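Local coordinates for protein Cry23AA1 (Bacillus thuringiensis, PDB 4RHZ) that pairs with Cry37AA1 as a binary crystal toxin of the aerolysin-type ETX/MTX2 family, binds zinc and probably forms pores in target-cell membranes, at the interface of chains A and B. Numbering follows the deposited sequence. Chains: chain A, Cry23AA1; chain B, Cry37AA1.

The interface of chains A and B. Residues chain A 50-53; chain B 106-107, 109.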
loop_
_atom_site.group_PDB
_atom_site.type_symbol
_atom_site.label_atom_id
_atom_site.label_comp_id
_atom_site.label_asym_id
_atom_site.label_seq_id
_atom_site.Cartn_x
_atom_site.Cartn_y
_atom_site.Cartn_z
ATOM N N VAL A 50 -1.826 4.401 6.144
ATOM C CA VAL A 50 -1.184 5.117 7.179
ATOM C C VAL A 50 -1.509 6.672 7.155
ATOM O O VAL A 50 -1.252 7.356 6.143
ATOM C CB VAL A 50 0.379 4.903 7.161
ATOM C CG1 VAL A 50 1.053 5.766 8.243
ATOM C CG2 VAL A 50 0.731 3.391 7.398
ATOM N N ASN A 51 -1.973 7.187 8.304
ATOM C CA ASN A 51 -2.265 8.595 8.506
ATOM C C ASN A 51 -0.987 9.235 8.906
ATOM O O ASN A 51 -0.390 8.832 9.877
ATOM C CB ASN A 51 -3.328 8.800 9.631
ATOM C CG ASN A 51 -4.775 8.538 9.130
ATOM O OD1 ASN A 51 -5.024 8.323 7.898
ATOM N ND2 ASN A 51 -5.755 8.593 10.063
ATOM N N ASN A 52 -0.582 10.240 8.169
ATOM C CA ASN A 52 0.575 11.015 8.444
ATOM C C ASN A 52 0.129 12.469 8.727
ATOM O O ASN A 52 -0.605 13.083 7.943
ATOM C CB ASN A 52 1.515 11.035 7.190
ATOM C CG ASN A 52 2.116 9.629 6.925
ATOM O OD1 ASN A 52 3.110 9.223 7.568
ATOM N ND2 ASN A 52 1.365 8.824 6.176
ATOM N N GLN A 53 0.652 13.035 9.786
ATOM C CA GLN A 53 0.389 14.398 10.052
ATOM C C GLN A 53 1.398 15.302 9.384
ATOM O O GLN A 53 2.611 15.142 9.582
ATOM C CB GLN A 53 0.401 14.601 11.551
ATOM C CG GLN A 53 -0.282 15.866 11.871
ATOM C CD GLN A 53 0.363 16.553 12.968
ATOM O OE1 GLN A 53 1.412 17.198 12.782
ATOM N NE2 GLN A 53 -0.256 16.439 14.184
ATOM N N VAL B 106 -1.647 4.709 12.340
ATOM C CA VAL B 106 -1.072 6.042 12.404
ATOM C C VAL B 106 0.436 5.977 12.594
ATOM O O VAL B 106 0.928 5.058 13.229
ATOM C CB VAL B 106 -1.667 6.974 13.618
ATOM C CG1 VAL B 106 -3.162 7.088 13.619
ATOM C CG2 VAL B 106 -1.114 6.534 14.983
ATOM N N ARG B 107 1.116 7.020 12.127
ATOM C CA ARG B 107 2.517 7.236 12.402
ATOM C C ARG B 107 2.735 8.490 13.288
ATOM O O ARG B 107 2.246 9.611 12.945
ATOM C CB ARG B 107 3.243 7.466 11.056
ATOM C CG ARG B 107 4.658 7.831 11.183
ATOM C CD ARG B 107 5.436 7.750 9.841
ATOM N NE ARG B 107 6.735 8.419 9.994
ATOM C CZ ARG B 107 7.841 8.181 9.260
ATOM N NH1 ARG B 107 7.864 7.211 8.307
ATOM N NH2 ARG B 107 8.951 8.895 9.522
ATOM N N ASP B 109 5.859 10.870 14.303
ATOM C CA ASP B 109 7.183 11.161 13.759
ATOM C C ASP B 109 8.214 11.524 14.789
ATOM O O ASP B 109 7.923 12.205 15.793
ATOM C CB ASP B 109 7.147 12.292 12.652
ATOM C CG ASP B 109 6.127 11.996 11.596
ATOM O OD1 ASP B 109 5.064 12.716 11.499
ATOM O OD2 ASP B 109 6.333 10.954 10.912
HETATM O O HOH W 1 2.597 11.556 11.017
HETATM O O HOH W 2 4.918 10.836 8.463
HETATM O O HOH W 3 5.450 15.064 10.786
#
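A:Asn51 and B:Arg107 meet where the aerolysin-type toxin Cry23AA1 is paired with its C2-fold partner Cry37AA1, and strand 50-61 of chain A pairs in parallel with strand 105-110 of chain B. The backbone N of B:Arg107 donates a nearly straight hydrogen bond to the carbonyl O of A:Asn51 (3.3 Å, 166° at H). Bridge pairing extends over A:Asn51 with B:Val106 and A:Asn52 with B:Arg107.

Beyond this bond, A:Gln53 N and B:Arg107 O stand too far apart to bond directly, and water 1 fills the link. Water 1 lies 2.7 Å from the backbone N of A:Gln53, and it also meets the carbonyl O of B:Arg107 and carboxylate OD1 of B:Asp109. A second water links the amide OD1 of A:Asn52 to B:Asp109 OD2, and a third bridges A:Gln53 O and B:Asp109 OD1, so both carboxylate oxygens face chain A through solvent.

Within chain B, B:Arg107 NE forms a salt bridge and bent hydrogen bond with B:Asp109 OD2 at 2.7 Å; the carboxylate oxygen is tilted 26° from the guanidinium plane. This pairing probably steadies the carboxylate for its waters.

Direct side-chain contact in this patch runs mainly through B:Arg107. With CG anti to its backbone N and the chain extended to NE, the aliphatic stem of B:Arg107 crosses A:Asn52 at a slant, the amide and guanidinium planes 54° apart. A:Asn52 OD1 lies 3.6 Å from B:Arg107 CD. B:Arg107 CB meets the CG1 methyl of A:Val50 at 3.9 Å.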